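Long-range contacts in glycine oxidase (Bacillus cereus ATCC 14579, PDB 7CYX), which binds FAD and, as a glycine oxidase, probably catalyses the oxidative deamination of glycine to glyoxylate, ammonium and hydrogen peroxide, a step toward thiamine diphosphate: residues A47-V52 against K93-I98; T118-Y123 against V145-D150; F251-K256 against E286-I291. All coordinates share one frame; numbering follows the deposited sequence.

Contact 1: residues A47-V52 against K93-I98. With FAD (flavin-adenine dinucleotide), chain C.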
loop_
_atom_site.group_PDB
_atom_site.type_symbol
_atom_site.label_atom_id
_atom_site.label_comp_id
_atom_site.label_asym_id
_atom_site.label_seq_id
_atom_site.Cartn_x
_atom_site.Cartn_y
_atom_site.Cartn_z
ATOM N N ALA A 47 2.575 6.632 13.777
ATOM C CA ALA A 47 1.631 7.394 12.953
ATOM C C ALA A 47 2.350 8.103 11.793
ATOM O O ALA A 47 1.708 8.728 10.981
ATOM C CB ALA A 47 0.889 8.383 13.809
ATOM N N GLY A 48 3.677 8.004 11.713
ATOM C CA GLY A 48 4.409 8.483 10.552
ATOM C C GLY A 48 4.339 9.996 10.356
ATOM O O GLY A 48 4.537 10.479 9.244
ATOM N N LEU A 49 4.104 10.762 11.429
ATOM C CA LEU A 49 4.057 12.223 11.320
ATOM C C LEU A 49 5.485 12.734 11.162
ATOM O O LEU A 49 6.386 12.148 11.702
ATOM C CB LEU A 49 3.405 12.806 12.574
ATOM C CG LEU A 49 1.959 12.369 12.811
ATOM C CD1 LEU A 49 1.430 12.933 14.122
ATOM C CD2 LEU A 49 1.066 12.807 11.660
ATOM N N LEU A 50 5.664 13.790 10.366
ATOM C CA LEU A 50 6.956 14.426 10.129
ATOM C C LEU A 50 6.850 15.887 10.570
ATOM O O LEU A 50 6.089 16.657 9.973
ATOM C CB LEU A 50 7.307 14.336 8.639
ATOM C CG LEU A 50 7.154 12.966 7.971
ATOM C CD1 LEU A 50 7.134 13.089 6.453
ATOM C CD2 LEU A 50 8.259 12.015 8.395
ATOM N N GLY A 51 7.589 16.242 11.630
ATOM C CA GLY A 51 7.780 17.634 12.078
ATOM C C GLY A 51 6.835 17.965 13.217
ATOM O O GLY A 51 5.631 17.877 13.033
ATOM N N VAL A 52 7.405 18.312 14.381
ATOM C CA VAL A 52 6.721 18.678 15.667
ATOM C C VAL A 52 7.184 17.710 16.769
ATOM O O VAL A 52 6.658 16.616 16.917
ATOM C CB VAL A 52 5.181 18.753 15.578
ATOM C CG1 VAL A 52 4.555 18.798 16.962
ATOM C CG2 VAL A 52 4.698 19.952 14.764
ATOM N N LYS A 93 0.194 17.805 3.216
ATOM C CA LYS A 93 -0.978 18.699 3.131
ATOM C C LYS A 93 -0.991 19.596 4.365
ATOM O O LYS A 93 -2.012 20.204 4.626
ATOM C CB LYS A 93 -2.257 17.871 2.997
ATOM C CG LYS A 93 -2.496 17.260 1.628
ATOM C CD LYS A 93 -1.773 18.004 0.530
ATOM C CE LYS A 93 -2.061 17.497 -0.866
ATOM N NZ LYS A 93 -1.653 18.474 -1.904
ATOM N N GLY A 94 0.116 19.638 5.100
ATOM C CA GLY A 94 0.252 20.461 6.312
ATOM C C GLY A 94 -0.230 19.742 7.549
ATOM O O GLY A 94 -0.740 18.646 7.423
ATOM N N ILE A 95 -0.038 20.360 8.709
ATOM C CA ILE A 95 -0.484 19.800 10.015
ATOM C C ILE A 95 -0.952 20.953 10.890
ATOM O O ILE A 95 -0.342 22.005 10.834
ATOM C CB ILE A 95 0.639 19.027 10.714
ATOM C CG1 ILE A 95 0.959 17.714 10.004
ATOM C CG2 ILE A 95 0.274 18.795 12.157
ATOM C CD1 ILE A 95 2.114 16.986 10.600
ATOM N N TYR A 96 -2.010 20.726 11.657
ATOM C CA TYR A 96 -2.573 21.717 12.553
ATOM C C TYR A 96 -2.183 21.388 13.994
ATOM O O TYR A 96 -2.265 20.240 14.421
ATOM C CB TYR A 96 -4.097 21.798 12.458
ATOM C CG TYR A 96 -4.660 22.165 11.106
ATOM C CD1 TYR A 96 -4.940 21.178 10.175
ATOM C CD2 TYR A 96 -4.964 23.481 10.758
ATOM C CE1 TYR A 96 -5.470 21.479 8.936
ATOM C CE2 TYR A 96 -5.512 23.798 9.519
ATOM C CZ TYR A 96 -5.749 22.791 8.595
ATOM O OH TYR A 96 -6.284 23.020 7.354
ATOM N N ARG A 97 -1.736 22.406 14.732
ATOM C CA ARG A 97 -1.811 22.350 16.175
ATOM C C ARG A 97 -3.117 23.033 16.561
ATOM O O ARG A 97 -3.361 24.142 16.130
ATOM C CB ARG A 97 -0.670 23.093 16.870
ATOM C CG ARG A 97 0.682 22.400 16.847
ATOM C CD ARG A 97 1.658 23.166 17.733
ATOM N NE ARG A 97 3.049 22.911 17.399
ATOM C CZ ARG A 97 3.887 22.204 18.146
ATOM N NH1 ARG A 97 3.468 21.647 19.271
ATOM N NH2 ARG A 97 5.149 22.073 17.769
ATOM N N ILE A 98 -3.942 22.373 17.373
ATOM C CA ILE A 98 -5.227 22.946 17.735
ATOM C C ILE A 98 -5.218 23.323 19.219
ATOM O O ILE A 98 -4.443 22.772 20.004
ATOM C CB ILE A 98 -6.363 21.968 17.407
ATOM C CG1 ILE A 98 -6.229 20.668 18.206
ATOM C CG2 ILE A 98 -6.424 21.723 15.905
ATOM C CD1 ILE A 98 -7.428 19.791 18.102
HETATM P PA FAD C . 11.913 -0.862 15.956
HETATM O O1A FAD C . 10.977 -0.572 14.850
HETATM O O2A FAD C . 11.313 -1.357 17.242
HETATM O O5B FAD C . 13.005 -1.833 15.373
HETATM C C5B FAD C . 13.806 -2.572 16.236
HETATM C C4B FAD C . 13.848 -3.945 15.621
HETATM O O4B FAD C . 14.983 -4.617 16.134
HETATM C C3B FAD C . 12.645 -4.782 15.993
HETATM O O3B FAD C . 12.021 -5.203 14.759
HETATM C C2B FAD C . 13.189 -5.977 16.770
HETATM O O2B FAD C . 12.600 -7.207 16.324
HETATM C C1B FAD C . 14.632 -5.986 16.361
HETATM N N9A FAD C . 15.568 -6.550 17.330
HETATM C C8A FAD C . 15.735 -6.124 18.598
HETATM N N7A FAD C . 16.692 -6.848 19.209
HETATM C C5A FAD C . 17.175 -7.713 18.304
HETATM C C6A FAD C . 18.207 -8.747 18.319
HETATM N N6A FAD C . 18.881 -8.947 19.472
HETATM N N1A FAD C . 18.397 -9.481 17.191
HETATM C C2A FAD C . 17.668 -9.251 16.092
HETATM N N3A FAD C . 16.697 -8.312 16.008
HETATM C C4A FAD C . 16.430 -7.522 17.066
HETATM N N1 FAD C . 7.879 8.528 15.003
HETATM C C2 FAD C . 7.736 9.603 14.163
HETATM O O2 FAD C . 8.789 9.993 13.604
HETATM N N3 FAD C . 6.543 10.205 13.939
HETATM C C4 FAD C . 5.419 9.725 14.517
HETATM O O4 FAD C . 4.278 10.214 14.311
HETATM C C4X FAD C . 5.527 8.579 15.455
HETATM N N5 FAD C . 4.460 8.087 16.096
HETATM C C5X FAD C . 4.579 7.029 16.923
HETATM C C6 FAD C . 3.449 6.526 17.544
HETATM C C7 FAD C . 3.554 5.448 18.405
HETATM C C7M FAD C . 2.321 4.902 19.104
HETATM C C8 FAD C . 4.848 4.818 18.644
HETATM C C8M FAD C . 4.986 3.619 19.572
HETATM C C9 FAD C . 5.952 5.311 18.028
HETATM C C9A FAD C . 5.886 6.388 17.173
HETATM N N10 FAD C . 7.027 6.872 16.518
HETATM C C10 FAD C . 6.857 7.988 15.668
HETATM C "C1'" FAD C . 8.385 6.373 16.773
HETATM C "C2'" FAD C . 8.958 5.326 15.873
HETATM O "O2'" FAD C . 8.063 4.201 15.884
HETATM C "C3'" FAD C . 10.311 4.933 16.439
HETATM O "O3'" FAD C . 11.062 6.080 16.935
HETATM C "C4'" FAD C . 11.014 4.079 15.376
HETATM O "O4'" FAD C . 10.123 3.060 14.889
HETATM C "C5'" FAD C . 12.211 3.345 15.917
HETATM O "O5'" FAD C . 12.618 2.426 14.920
HETATM P P FAD C . 13.689 1.304 15.280
HETATM O O1P FAD C . 14.786 1.875 16.104
HETATM O O2P FAD C . 13.980 0.554 14.008
HETATM O O3P FAD C . 12.788 0.454 16.330
#
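Val52 overlaps one face of the Arg97 guanidinium, the two side chains meeting tip to tip. Its CG1 sits 3.3 Å above the guanidinium plane, toward the rim, and comes to 3.4 Å from Arg97 NH2. CG2 reaches the same nitrogen less closely. The Arg97 chain runs extended from CG to NE, and NE is hydrogen-bonded to Tyr147 OH, a second restraint on the guanidinium whose face Val52 meets. This end is the more open one: Val52 is exposed, and the residues just after it are not modelled. Deeper in, Ile95 turns its side chain toward the other segment. Its chi1 (-71°) sets CG1 beside the backbone N, and an extended chi2 (176°) carries CD1 on to 4.0 Å from Leu50 O; Ile95 CD1 is also 4.4 Å from Leu49 CD2. This is where two sheets of the FAD-dependent oxidoreductase fold meet: residues 49-50 pair with 151-152 in a small antiparallel ribbon, while 95-98 belongs to a large mixed sheet. Leu50 bonds to Gly151 through its backbone, while the backbone of Leu49 is given to the flavin. Leu49 N donates to FAD O4 at 2.9 Å, and FAD N3 donates to Leu49 O at 3.0 Å with an N-H...O angle of 161°. The two bonds fix the pyrimidine edge of the isoalloxazine. Phe247 of strand 246-248 packs against both Leu49 and Val52.

Contact 2: residues T118-Y123 against V145-D150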
loop_
_atom_site.group_PDB
_atom_site.type_symbol
_atom_site.label_atom_id
_atom_site.label_comp_id
_atom_site.label_asym_id
_atom_site.label_seq_id
_atom_site.Cartn_x
_atom_site.Cartn_y
_atom_site.Cartn_z
ATOM N N THR A 118 13.246 30.892 12.848
ATOM C CA THR A 118 14.155 29.887 12.250
ATOM C C THR A 118 13.930 29.748 10.730
ATOM O O THR A 118 14.684 29.029 10.077
ATOM C CB THR A 118 14.026 28.513 12.936
ATOM O OG1 THR A 118 12.849 27.849 12.467
ATOM C CG2 THR A 118 14.000 28.599 14.449
ATOM N N GLY A 119 12.903 30.409 10.172
ATOM C CA GLY A 119 12.651 30.444 8.704
ATOM C C GLY A 119 11.472 29.578 8.267
ATOM O O GLY A 119 11.084 29.626 7.094
ATOM N N GLU A 120 10.912 28.801 9.211
ATOM C CA GLU A 120 9.783 27.869 9.002
ATOM C C GLU A 120 8.471 28.667 8.914
ATOM O O GLU A 120 8.113 29.393 9.860
ATOM C CB GLU A 120 9.756 26.851 10.152
ATOM C CG GLU A 120 8.668 25.783 10.055
ATOM C CD GLU A 120 7.915 25.516 11.357
ATOM O OE1 GLU A 120 7.412 26.496 11.955
ATOM O OE2 GLU A 120 7.829 24.340 11.778
ATOM N N ASP A 121 7.772 28.518 7.785
ATOM C CA ASP A 121 6.490 29.228 7.536
ATOM C C ASP A 121 5.368 28.546 8.323
ATOM O O ASP A 121 5.346 27.321 8.388
ATOM C CB ASP A 121 6.182 29.319 6.043
ATOM C CG ASP A 121 6.873 30.467 5.322
ATOM O OD1 ASP A 121 7.591 31.233 5.975
ATOM O OD2 ASP A 121 6.682 30.582 4.107
ATOM N N SER A 122 4.477 29.343 8.900
ATOM C CA SER A 122 3.340 28.853 9.711
ATOM C C SER A 122 2.371 30.012 9.889
ATOM O O SER A 122 2.833 31.135 9.915
ATOM C CB SER A 122 3.816 28.351 11.027
ATOM O OG SER A 122 4.027 29.422 11.917
ATOM N N TYR A 123 1.078 29.733 9.997
ATOM C CA TYR A 123 0.066 30.807 10.123
ATOM C C TYR A 123 -0.868 30.497 11.283
ATOM O O TYR A 123 -1.274 29.360 11.442
ATOM C CB TYR A 123 -0.751 30.913 8.832
ATOM C CG TYR A 123 0.098 31.068 7.600
ATOM C CD1 TYR A 123 0.547 32.311 7.197
ATOM C CD2 TYR A 123 0.502 29.966 6.876
ATOM C CE1 TYR A 123 1.357 32.464 6.090
ATOM C CE2 TYR A 123 1.312 30.098 5.766
ATOM C CZ TYR A 123 1.743 31.350 5.375
ATOM O OH TYR A 123 2.553 31.478 4.294
ATOM N N VAL A 145 -2.460 26.541 14.893
ATOM C CA VAL A 145 -1.329 26.900 14.082
ATOM C C VAL A 145 -1.251 25.882 12.950
ATOM O O VAL A 145 -1.189 24.688 13.205
ATOM C CB VAL A 145 -0.021 26.950 14.891
ATOM C CG1 VAL A 145 1.193 27.188 14.008
ATOM C CG2 VAL A 145 -0.069 28.016 15.966
ATOM N N TYR A 146 -1.277 26.391 11.713
ATOM C CA TYR A 146 -1.144 25.602 10.532
ATOM C C TYR A 146 0.286 25.729 9.993
ATOM O O TYR A 146 0.812 26.833 9.849
ATOM C CB TYR A 146 -2.192 26.025 9.505
ATOM C CG TYR A 146 -2.134 25.232 8.226
ATOM C CD1 TYR A 146 -2.492 23.898 8.210
ATOM C CD2 TYR A 146 -1.703 25.805 7.039
ATOM C CE1 TYR A 146 -2.431 23.148 7.049
ATOM C CE2 TYR A 146 -1.639 25.069 5.866
ATOM C CZ TYR A 146 -2.004 23.734 5.872
ATOM O OH TYR A 146 -1.950 22.989 4.740
ATOM N N TYR A 147 0.903 24.575 9.716
ATOM C CA TYR A 147 2.203 24.475 9.081
ATOM C C TYR A 147 2.045 23.853 7.696
ATOM O O TYR A 147 1.993 22.634 7.583
ATOM C CB TYR A 147 3.143 23.605 9.916
ATOM C CG TYR A 147 3.302 24.029 11.352
ATOM C CD1 TYR A 147 4.280 24.933 11.728
ATOM C CD2 TYR A 147 2.491 23.510 12.348
ATOM C CE1 TYR A 147 4.446 25.316 13.052
ATOM C CE2 TYR A 147 2.653 23.872 13.678
ATOM C CZ TYR A 147 3.636 24.776 14.034
ATOM O OH TYR A 147 3.804 25.143 15.339
ATOM N N PRO A 148 2.025 24.635 6.594
ATOM C CA PRO A 148 1.710 24.077 5.278
ATOM C C PRO A 148 2.719 23.038 4.766
ATOM O O PRO A 148 2.348 22.232 3.937
ATOM C CB PRO A 148 1.719 25.262 4.297
ATOM C CG PRO A 148 2.019 26.496 5.139
ATOM C CD PRO A 148 2.430 26.042 6.523
ATOM N N LYS A 149 3.960 23.069 5.276
ATOM C CA LYS A 149 5.071 22.238 4.781
ATOM C C LYS A 149 5.182 20.898 5.531
ATOM O O LYS A 149 6.017 20.072 5.177
ATOM C CB LYS A 149 6.405 22.991 4.903
ATOM C CG LYS A 149 6.664 24.062 3.847
ATOM C CD LYS A 149 7.247 23.533 2.546
ATOM C CE LYS A 149 7.010 24.458 1.369
ATOM N NZ LYS A 149 5.610 24.377 0.885
ATOM N N ASP A 150 4.389 20.682 6.583
ATOM C CA ASP A 150 4.460 19.438 7.332
ATOM C C ASP A 150 3.686 18.358 6.572
ATOM O O ASP A 150 2.880 18.645 5.725
ATOM C CB ASP A 150 3.929 19.581 8.761
ATOM C CG ASP A 150 4.965 20.043 9.776
ATOM O OD1 ASP A 150 6.085 20.424 9.359
ATOM O OD2 ASP A 150 4.636 20.039 10.985
#
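Ser122 packs tightly against Tyr146 and Tyr147. Its CA makes a CA-H...O contact of 3.2 Å with Tyr146 O, and its CB lies 3.5 Å from Tyr147 CD1. One residue on, the backbones form a single antiparallel hydrogen-bonded pair: Tyr123 N donates to Tyr146 O at 2.9 Å, and Tyr146 N returns the bond to Tyr123 O at 3.0 Å and 170°. Tyr146 O therefore receives both the amide and the CA-H. Tyr147 presents its ring edge to Glu120, whose OE1 comes to 3.4 Å from Tyr147 CE1 near the ring plane; carboxylate and ring are turned 58° apart. Val145 CG1 sits over one face of the same ring, toward its rim. Glu120 OE2 also lies 4.9 Å from Asp150 OD1, a like-charged neighbour that might ease protonation of one of the two acids, though Arg67 of helix 61-70 lies against Glu120 and would probably offset this. The solvent side is looser. There the exposed Tyr123 ring crosses Pro148 at about a right angle, meeting Pro148 CG at its edge, 3.7 Å from Tyr123 CE2, and Asp121 offers mainly its carbonyl O to Pro148 CD. The pairing joins strand 123-126, outermost of the mixed sheet within this chain, to strand 143-147, whose other neighbour is strand 95-99; helix 102-116 lies against Ser122 and Val145 through Met112, with Ile108 also on Val145.

Contact 3: residues F251-K256 against E286-I291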
loop_
_atom_site.group_PDB
_atom_site.type_symbol
_atom_site.label_atom_id
_atom_site.label_comp_id
_atom_site.label_asym_id
_atom_site.label_seq_id
_atom_site.Cartn_x
_atom_site.Cartn_y
_atom_site.Cartn_z
ATOM N N PHE A 251 -1.224 14.482 21.416
ATOM C CA PHE A 251 -2.362 13.664 20.940
ATOM C C PHE A 251 -2.625 13.991 19.471
ATOM O O PHE A 251 -2.563 15.148 19.078
ATOM C CB PHE A 251 -3.586 13.917 21.810
ATOM C CG PHE A 251 -4.751 13.002 21.550
ATOM C CD1 PHE A 251 -4.837 11.776 22.169
ATOM C CD2 PHE A 251 -5.770 13.378 20.705
ATOM C CE1 PHE A 251 -5.911 10.940 21.939
ATOM C CE2 PHE A 251 -6.844 12.544 20.478
ATOM C CZ PHE A 251 -6.911 11.325 21.093
ATOM N N TYR A 252 -2.931 12.977 18.675
ATOM C CA TYR A 252 -3.127 13.270 17.244
ATOM C C TYR A 252 -4.231 12.429 16.630
ATOM O O TYR A 252 -4.524 11.344 17.082
ATOM C CB TYR A 252 -1.851 12.943 16.478
ATOM C CG TYR A 252 -1.369 11.541 16.709
ATOM C CD1 TYR A 252 -1.914 10.484 16.014
ATOM C CD2 TYR A 252 -0.397 11.268 17.646
ATOM C CE1 TYR A 252 -1.496 9.189 16.233
ATOM C CE2 TYR A 252 0.040 9.980 17.874
ATOM C CZ TYR A 252 -0.514 8.938 17.166
ATOM O OH TYR A 252 -0.095 7.667 17.380
ATOM N N ILE A 253 -4.823 13.009 15.601
ATOM C CA ILE A 253 -5.818 12.346 14.731
ATOM C C ILE A 253 -5.199 12.482 13.352
ATOM O O ILE A 253 -4.885 13.584 12.973
ATOM C CB ILE A 253 -7.192 13.020 14.795
ATOM C CG1 ILE A 253 -7.698 13.144 16.229
ATOM C CG2 ILE A 253 -8.172 12.271 13.920
ATOM C CD1 ILE A 253 -9.146 13.507 16.325
ATOM N N THR A 254 -4.969 11.383 12.665
ATOM C CA THR A 254 -4.342 11.549 11.347
ATOM C C THR A 254 -5.073 10.732 10.304
ATOM O O THR A 254 -5.417 9.605 10.589
ATOM C CB THR A 254 -2.925 10.986 11.334
ATOM O OG1 THR A 254 -2.181 11.858 12.164
ATOM C CG2 THR A 254 -2.297 10.998 9.963
ATOM N N PRO A 255 -5.382 11.315 9.139
ATOM C CA PRO A 255 -5.869 10.518 8.014
ATOM C C PRO A 255 -4.749 9.627 7.467
ATOM O O PRO A 255 -3.578 9.955 7.650
ATOM C CB PRO A 255 -6.255 11.550 6.946
ATOM C CG PRO A 255 -5.372 12.743 7.275
ATOM C CD PRO A 255 -5.266 12.744 8.795
ATOM N N LYS A 256 -5.138 8.524 6.817
ATOM C CA LYS A 256 -4.269 7.700 6.000
ATOM C C LYS A 256 -5.042 7.281 4.741
ATOM O O LYS A 256 -6.270 7.287 4.763
ATOM C CB LYS A 256 -3.799 6.466 6.780
ATOM C CG LYS A 256 -2.934 6.760 7.995
ATOM C CD LYS A 256 -1.608 7.379 7.628
ATOM C CE LYS A 256 -0.733 7.671 8.828
ATOM N NZ LYS A 256 0.475 8.434 8.432
ATOM N N GLU A 286 -12.589 9.256 23.786
ATOM C CA GLU A 286 -13.348 10.357 24.366
ATOM C C GLU A 286 -12.639 11.682 24.045
ATOM O O GLU A 286 -13.295 12.725 23.837
ATOM C CB GLU A 286 -13.528 10.171 25.875
ATOM C CG GLU A 286 -14.498 9.056 26.249
ATOM C CD GLU A 286 -15.986 9.390 26.219
ATOM O OE1 GLU A 286 -16.356 10.529 25.809
ATOM O OE2 GLU A 286 -16.782 8.500 26.602
ATOM N N ARG A 287 -11.301 11.651 24.045
ATOM C CA ARG A 287 -10.524 12.834 23.755
ATOM C C ARG A 287 -10.741 13.189 22.278
ATOM O O ARG A 287 -10.839 14.376 21.927
ATOM C CB ARG A 287 -9.049 12.639 24.104
ATOM C CG ARG A 287 -8.256 13.940 24.125
ATOM C CD ARG A 287 -6.854 13.762 24.691
ATOM N NE ARG A 287 -6.000 14.946 24.598
ATOM C CZ ARG A 287 -4.730 14.972 24.985
ATOM N NH1 ARG A 287 -4.187 13.895 25.534
ATOM N NH2 ARG A 287 -4.001 16.058 24.796
ATOM N N ALA A 288 -10.871 12.164 21.421
ATOM C CA ALA A 288 -10.986 12.398 19.984
ATOM C C ALA A 288 -12.341 13.022 19.656
ATOM O O ALA A 288 -12.449 13.782 18.683
ATOM C CB ALA A 288 -10.789 11.130 19.210
ATOM N N TYR A 289 -13.358 12.693 20.465
ATOM C CA TYR A 289 -14.709 13.143 20.244
ATOM C C TYR A 289 -14.779 14.668 20.449
ATOM O O TYR A 289 -15.524 15.332 19.746
ATOM C CB TYR A 289 -15.713 12.411 21.147
ATOM C CG TYR A 289 -15.854 10.913 20.994
ATOM C CD1 TYR A 289 -15.466 10.243 19.841
ATOM C CD2 TYR A 289 -16.449 10.159 21.999
ATOM C CE1 TYR A 289 -15.625 8.873 19.706
ATOM C CE2 TYR A 289 -16.630 8.790 21.875
ATOM C CZ TYR A 289 -16.207 8.136 20.726
ATOM O OH TYR A 289 -16.363 6.780 20.586
ATOM N N THR A 290 -14.009 15.207 21.400
ATOM C CA THR A 290 -14.020 16.647 21.681
ATOM C C THR A 290 -13.374 17.453 20.532
ATOM O O THR A 290 -13.610 18.651 20.429
ATOM C CB THR A 290 -13.286 17.010 22.979
ATOM O OG1 THR A 290 -11.900 16.907 22.676
ATOM C CG2 THR A 290 -13.619 16.147 24.179
ATOM N N ILE A 291 -12.524 16.807 19.718
ATOM C CA ILE A 291 -11.826 17.436 18.593
ATOM C C ILE A 291 -12.663 17.272 17.316
ATOM O O ILE A 291 -12.684 18.176 16.459
ATOM C CB ILE A 291 -10.415 16.846 18.398
ATOM C CG1 ILE A 291 -9.399 17.392 19.401
ATOM C CG2 ILE A 291 -9.914 17.070 16.978
ATOM C CD1 ILE A 291 -9.575 16.922 20.811
#
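Arg287 O, at the base of the side chain that lies over Phe251, is gripped twice by Thr290: the hydroxyl OG1 donates to it at 2.8 Å, and the backbone N adds a weak bond. This is a helix packed on a sheet. Residues 286-291 belong to helix 278-291, and strand 251-256 is an inner strand of the large mixed sheet; their axes approach to 9.7 Å at 68°. Arg287 leaves the helix with CG anti to the backbone N (chi1 -167°) and stays extended from CG to NE, sliding past Phe251 in the opposite direction. Its CD sits over the ring face, 3.9 Å from the ring centroid, in a CH-pi contact. Farther out, the guanidinium plane is tilted only 15° from the ring plane, yet what it covers is Phe251 CB, which is 3.5 Å from Arg287 CZ. Arg287 NE also makes a weak hydrogen bond to Gln248 OE1 of the neighbouring strand 246-248. Ala288 CB touches both apolar side chains of the strand: it is 4.3 Å from Phe251 CZ and 4.1 Å from Ile253 CD1. That same Ile253 CD1 also meets Ile291 CG2, at 3.7 Å.

In the fold
All three contacts reach the large mixed sheet. Contacts 1 and 2 have centres 10 Å apart and lie on neighbouring strands, 95-99 and 143-147 respectively, linked by Arg97 N to Val145 O (2.8 Å); Tyr146 OH adds a probable bond to Lys93 O. Contact 3 lies 12 Å from contact 1, centre to centre, and meets it through Lys256 NZ and Ala47 O at 2.8 Å and through Ile98 CD1 and Ile291 CG1 at 3.4 Å. Contacts 2 and 3 do not touch, their nearest atoms being about 10 Å apart. The flavin is gripped in contact 1 and touched by Tyr252 of contact 3; the side chain of Tyr147 is about 14 Å from the bound FAD.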